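Local coordinates for probable hydrogenase nickel incorporation protein hypB (Methanocaldococcus jannaschii, PDB 2HF9) that binds GTP as a homodimer and regulates metal binding, probably hydrolysing GTP slowly to support nickel insertion into [NiFe] hydrogenases, at the 5'-guanosine-diphosphate-monothiophosphate site. Coordinates in Å, arbitrary orientation; residue numbers count along the deposited sequence, not the author numbering. Chains: chain A/B, Probable hydrogenase nickel incorporation protein hypB.

The 5'-guanosine-diphosphate-monothiophosphate site. Residues chain A 46-53, 80, 83, 125, 128, 172-173, 175-176, 204-206; chain B 150, 152, 158, 179-180. With GSP (5'-guanosine-diphosphate-monothiophosphate), chain C; MG (magnesium ion), chain D.
Guanine is read chiefly by A:Asp175, the aspartate of the NKxD motif, whose CG takes the crowded position between backbone N and carbonyl carbon (chi1 60°), turning the carboxylate end-on to the base. Both oxygens use syn lone pairs: OD1 receives GSP N1 at 2.7 Å and OD2 the exocyclic N2 at 2.8 Å. A:Ser204 OG donates to OD1 from above the carboxylate plane, 55° out of it, which should help fix the carboxylate's rotation. An alanine in place of A:Asp175 would remove both acceptors and would probably weaken discrimination for guanine. A further reader, A:Leu205 N, donates to O6. Extended A:Lys173 lies over one face of the purine, CG 3.6 Å from the six-membered ring centroid, and its NZ ties A:Gly48 O to B:Thr150 O; A:Leu53 CD2 lies over the opposite face, 3.8 Å from the five-membered ring centroid, sandwiching the base.

At the phosphates, A:Lys51 bends at chi3 and chi4 to bring NZ to the beta-phosphate O1B, which also accepts from A:Gly50 N and A:Lys51 N. A:Thr52 OG1 binds magnesium at 2.1 Å and donates to the syn lone pair of A:Glu125 OE1. A:Asp80 OD2 and A:Glu125 OE2 join the near-octahedral shell. Crossing A:Asp80 at about a right angle, B:Lys158 places NZ 2.8 Å from O2G of the thiophosphate and 3.0 Å from A:Asp80 OD1, probably neutralising charge there.

The P-loop leads into helix 51-62 of this SIMIBI GTPase, and the GTP analogue lies at the homodimer interface.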
loop_
_atom_site.group_PDB
_atom_site.type_symbol
_atom_site.label_atom_id
_atom_site.label_comp_id
_atom_site.label_asym_id
_atom_site.label_seq_id
_atom_site.Cartn_x
_atom_site.Cartn_y
_atom_site.Cartn_z
ATOM N N ALA A 46 4.339 -2.858 1.365
ATOM C CA ALA A 46 3.261 -2.266 0.583
ATOM C C ALA A 46 2.241 -3.350 0.219
ATOM O O ALA A 46 2.419 -4.521 0.567
ATOM C CB ALA A 46 3.822 -1.606 -0.663
ATOM N N ILE A 47 1.173 -2.973 -0.472
ATOM C CA ILE A 47 0.177 -3.961 -0.894
ATOM C C ILE A 47 0.774 -4.863 -1.975
ATOM O O ILE A 47 1.251 -4.380 -3.005
ATOM C CB ILE A 47 -1.119 -3.303 -1.434
ATOM C CG1 ILE A 47 -1.791 -2.425 -0.365
ATOM C CG2 ILE A 47 -2.084 -4.369 -1.971
ATOM C CD1 ILE A 47 -2.634 -3.181 0.661
ATOM N N GLY A 48 0.766 -6.169 -1.712
ATOM C CA GLY A 48 1.202 -7.169 -2.678
ATOM C C GLY A 48 2.694 -7.230 -2.945
ATOM O O GLY A 48 3.112 -7.759 -3.970
ATOM N N SER A 49 3.499 -6.698 -2.023
ATOM C CA SER A 49 4.959 -6.688 -2.176
ATOM C C SER A 49 5.572 -8.092 -2.214
ATOM O O SER A 49 6.621 -8.298 -2.831
ATOM C CB SER A 49 5.611 -5.879 -1.055
ATOM O OG SER A 49 5.255 -4.511 -1.141
ATOM N N GLY A 50 4.921 -9.043 -1.543
ATOM C CA GLY A 50 5.387 -10.431 -1.518
ATOM C C GLY A 50 5.594 -11.023 -0.133
ATOM O O GLY A 50 6.287 -12.030 0.002
ATOM N N LYS A 51 4.975 -10.418 0.886
ATOM C CA LYS A 51 5.133 -10.854 2.284
ATOM C C LYS A 51 4.733 -12.315 2.481
ATOM O O LYS A 51 5.472 -13.096 3.080
ATOM C CB LYS A 51 4.312 -9.970 3.239
ATOM C CG LYS A 51 4.653 -8.480 3.221
ATOM C CD LYS A 51 3.853 -7.690 4.281
ATOM C CE LYS A 51 2.370 -7.526 3.920
ATOM N NZ LYS A 51 2.174 -6.910 2.578
ATOM N N THR A 52 3.555 -12.679 1.982
ATOM C CA THR A 52 3.046 -14.039 2.173
ATOM C C THR A 52 3.898 -15.060 1.433
ATOM O O THR A 52 4.277 -16.078 2.009
ATOM C CB THR A 52 1.571 -14.172 1.779
ATOM O OG1 THR A 52 0.797 -13.254 2.558
ATOM C CG2 THR A 52 1.069 -15.590 2.052
ATOM N N LEU A 53 4.219 -14.776 0.172
ATOM C CA LEU A 53 5.075 -15.669 -0.603
ATOM C C LEU A 53 6.443 -15.862 0.060
ATOM O O LEU A 53 6.970 -16.972 0.079
ATOM C CB LEU A 53 5.225 -15.185 -2.045
ATOM C CG LEU A 53 5.842 -16.169 -3.052
ATOM C CD1 LEU A 53 5.166 -17.543 -3.028
ATOM C CD2 LEU A 53 5.801 -15.575 -4.454
ATOM N N ASP A 80 -4.450 -15.197 3.581
ATOM C CA ASP A 80 -3.049 -15.477 3.883
ATOM C C ASP A 80 -2.871 -16.540 4.955
ATOM O O ASP A 80 -1.898 -17.296 4.917
ATOM C CB ASP A 80 -2.317 -14.195 4.259
ATOM C CG ASP A 80 -2.195 -13.241 3.090
ATOM O OD1 ASP A 80 -2.554 -13.617 1.950
ATOM O OD2 ASP A 80 -1.721 -12.114 3.303
ATOM N N ARG A 83 -3.069 -19.851 3.198
ATOM C CA ARG A 83 -1.804 -20.059 2.481
ATOM C C ARG A 83 -0.696 -20.569 3.403
ATOM O O ARG A 83 -0.003 -21.526 3.068
ATOM C CB ARG A 83 -1.367 -18.786 1.741
ATOM C CG ARG A 83 -2.020 -18.621 0.372
ATOM C CD ARG A 83 -1.777 -17.246 -0.241
ATOM N NE ARG A 83 -0.398 -17.057 -0.700
ATOM C CZ ARG A 83 0.064 -15.942 -1.262
ATOM N NH1 ARG A 83 -0.731 -14.896 -1.446
ATOM N NH2 ARG A 83 1.335 -15.869 -1.636
ATOM N N GLU A 125 2.724 -11.474 9.736
ATOM C CA GLU A 125 2.457 -10.645 8.567
ATOM C C GLU A 125 1.574 -9.471 8.952
ATOM O O GLU A 125 0.388 -9.635 9.244
ATOM C CB GLU A 125 1.835 -11.428 7.411
ATOM C CG GLU A 125 1.693 -10.572 6.157
ATOM C CD GLU A 125 1.345 -11.364 4.922
ATOM O OE1 GLU A 125 1.592 -12.582 4.903
ATOM O OE2 GLU A 125 0.812 -10.772 3.960
ATOM N N GLY A 128 -0.717 -4.556 4.946
ATOM C CA GLY A 128 0.008 -3.913 3.844
ATOM C C GLY A 128 -0.178 -2.408 3.831
ATOM O O GLY A 128 -1.225 -1.910 3.420
ATOM N N ASN A 172 11.932 -6.828 -3.499
ATOM C CA ASN A 172 11.424 -8.043 -4.119
ATOM C C ASN A 172 11.016 -7.800 -5.579
ATOM O O ASN A 172 10.977 -6.651 -6.039
ATOM C CB ASN A 172 10.245 -8.597 -3.291
ATOM C CG ASN A 172 9.816 -9.994 -3.718
ATOM O OD1 ASN A 172 8.617 -10.308 -3.731
ATOM N ND2 ASN A 172 10.780 -10.837 -4.067
ATOM N N LYS A 173 10.723 -8.890 -6.290
ATOM C CA LYS A 173 10.300 -8.870 -7.701
ATOM C C LYS A 173 11.363 -8.273 -8.624
ATOM O O LYS A 173 11.032 -7.569 -9.580
ATOM C CB LYS A 173 8.955 -8.140 -7.882
ATOM C CG LYS A 173 7.800 -8.711 -7.065
ATOM C CD LYS A 173 6.489 -7.995 -7.375
ATOM C CE LYS A 173 5.460 -8.261 -6.292
ATOM N NZ LYS A 173 4.443 -7.157 -6.240
ATOM N N ASP A 175 12.932 -9.674 -10.810
ATOM C CA ASP A 175 12.687 -10.237 -12.136
ATOM C C ASP A 175 11.777 -9.359 -13.009
ATOM O O ASP A 175 11.721 -9.540 -14.226
ATOM C CB ASP A 175 12.148 -11.670 -12.027
ATOM C CG ASP A 175 10.840 -11.756 -11.251
ATOM O OD1 ASP A 175 10.852 -11.578 -10.010
ATOM O OD2 ASP A 175 9.798 -12.021 -11.884
ATOM N N LEU A 176 11.095 -8.397 -12.390
ATOM C CA LEU A 176 10.141 -7.535 -13.102
ATOM C C LEU A 176 10.609 -6.083 -13.267
ATOM O O LEU A 176 9.863 -5.244 -13.778
ATOM C CB LEU A 176 8.775 -7.558 -12.400
ATOM C CG LEU A 176 8.146 -8.925 -12.125
ATOM C CD1 LEU A 176 6.883 -8.775 -11.298
ATOM C CD2 LEU A 176 7.857 -9.664 -13.417
ATOM N N SER A 204 14.153 -12.116 -5.823
ATOM C CA SER A 204 13.042 -12.567 -6.638
ATOM C C SER A 204 12.529 -13.871 -6.049
ATOM O O SER A 204 13.272 -14.851 -5.969
ATOM C CB SER A 204 13.458 -12.793 -8.090
ATOM O OG SER A 204 12.394 -13.402 -8.806
ATOM N N LEU A 205 11.267 -13.876 -5.631
ATOM C CA LEU A 205 10.632 -15.098 -5.145
ATOM C C LEU A 205 10.163 -15.999 -6.288
ATOM O O LEU A 205 9.649 -17.093 -6.049
ATOM C CB LEU A 205 9.484 -14.766 -4.188
ATOM C CG LEU A 205 9.953 -14.231 -2.827
ATOM C CD1 LEU A 205 8.815 -13.569 -2.075
ATOM C CD2 LEU A 205 10.611 -15.343 -1.981
ATOM N N LYS A 206 10.334 -15.526 -7.523
ATOM C CA LYS A 206 10.064 -16.331 -8.717
ATOM C C LYS A 206 11.303 -17.154 -9.097
ATOM O O LYS A 206 11.221 -18.373 -9.219
ATOM C CB LYS A 206 9.612 -15.436 -9.876
ATOM C CG LYS A 206 9.203 -16.175 -11.147
ATOM C CD LYS A 206 8.560 -15.197 -12.131
ATOM C CE LYS A 206 7.850 -15.905 -13.275
ATOM N NZ LYS A 206 7.051 -14.925 -14.073
ATOM N N THR B 150 0.114 -6.486 -10.349
ATOM C CA THR B 150 1.334 -6.878 -9.627
ATOM C C THR B 150 1.160 -6.935 -8.105
ATOM O O THR B 150 2.022 -7.451 -7.398
ATOM C CB THR B 150 2.558 -6.008 -10.011
ATOM O OG1 THR B 150 2.271 -4.615 -9.802
ATOM C CG2 THR B 150 2.939 -6.246 -11.465
ATOM N N GLY B 152 -1.178 -8.716 -6.894
ATOM C CA GLY B 152 -1.829 -10.016 -6.724
ATOM C C GLY B 152 -3.311 -9.919 -7.032
ATOM O O GLY B 152 -3.935 -8.881 -6.787
ATOM N N LYS B 158 -9.779 -8.577 -1.224
ATOM C CA LYS B 158 -9.192 -8.326 0.101
ATOM C C LYS B 158 -9.513 -6.940 0.670
ATOM O O LYS B 158 -9.307 -6.695 1.864
ATOM C CB LYS B 158 -7.675 -8.495 0.056
ATOM C CG LYS B 158 -7.197 -9.930 0.072
ATOM C CD LYS B 158 -5.690 -9.966 -0.097
ATOM C CE LYS B 158 -5.137 -11.337 0.200
ATOM N NZ LYS B 158 -3.654 -11.292 0.344
ATOM N N ALA B 179 3.315 -12.460 -15.632
ATOM C CA ALA B 179 4.574 -12.494 -14.888
ATOM C C ALA B 179 4.395 -12.669 -13.372
ATOM O O ALA B 179 5.251 -13.261 -12.713
ATOM C CB ALA B 179 5.396 -11.251 -15.193
ATOM N N VAL B 180 3.287 -12.163 -12.830
ATOM C CA VAL B 180 2.966 -12.336 -11.407
ATOM C C VAL B 180 1.955 -13.465 -11.153
ATOM O O VAL B 180 1.645 -13.785 -10.000
ATOM C CB VAL B 180 2.452 -11.019 -10.748
ATOM C CG1 VAL B 180 3.592 -10.046 -10.506
ATOM C CG2 VAL B 180 1.349 -10.374 -11.582
HETATM P PG GSP C . -0.907 -8.672 0.737
HETATM O O3B GSP C . 0.202 -9.070 -0.359
HETATM S S1G GSP C . -0.689 -7.030 1.214
HETATM O O2G GSP C . -2.271 -8.857 0.047
HETATM O O3G GSP C . -0.796 -9.629 1.936
HETATM P PB GSP C . 1.614 -9.777 -0.024
HETATM O O1B GSP C . 2.614 -8.726 0.252
HETATM O O2B GSP C . 1.526 -10.787 1.047
HETATM P PA GSP C . 1.828 -11.872 -2.035
HETATM O O1A GSP C . 2.742 -12.840 -1.384
HETATM O O2A GSP C . 0.411 -12.309 -1.952
HETATM O O3A GSP C . 2.024 -10.379 -1.465
HETATM O "O5'" GSP C . 2.319 -11.657 -3.545
HETATM C "C5'" GSP C . 1.659 -10.750 -4.405
HETATM C "C4'" GSP C . 1.813 -11.205 -5.853
HETATM O "O4'" GSP C . 3.148 -11.026 -6.294
HETATM C "C3'" GSP C . 1.487 -12.675 -6.060
HETATM O "O3'" GSP C . 0.808 -12.751 -7.293
HETATM C "C2'" GSP C . 2.840 -13.345 -6.163
HETATM O "O2'" GSP C . 2.814 -14.471 -7.000
HETATM C "C1'" GSP C . 3.686 -12.247 -6.778
HETATM N N9 GSP C . 5.115 -12.236 -6.426
HETATM C C8 GSP C . 5.686 -12.165 -5.179
HETATM N N7 GSP C . 7.027 -12.122 -5.337
HETATM C C5 GSP C . 7.316 -12.146 -6.659
HETATM C C6 GSP C . 8.515 -12.117 -7.370
HETATM O O6 GSP C . 9.589 -12.057 -6.775
HETATM N N1 GSP C . 8.483 -12.147 -8.753
HETATM C C2 GSP C . 7.272 -12.213 -9.423
HETATM N N2 GSP C . 7.246 -12.249 -10.751
HETATM N N3 GSP C . 6.085 -12.238 -8.714
HETATM C C4 GSP C . 6.115 -12.203 -7.354
HETATM MG MG MG D . -0.081 -11.437 2.129
HETATM O O HOH W 1 -0.939 -12.121 0.408
#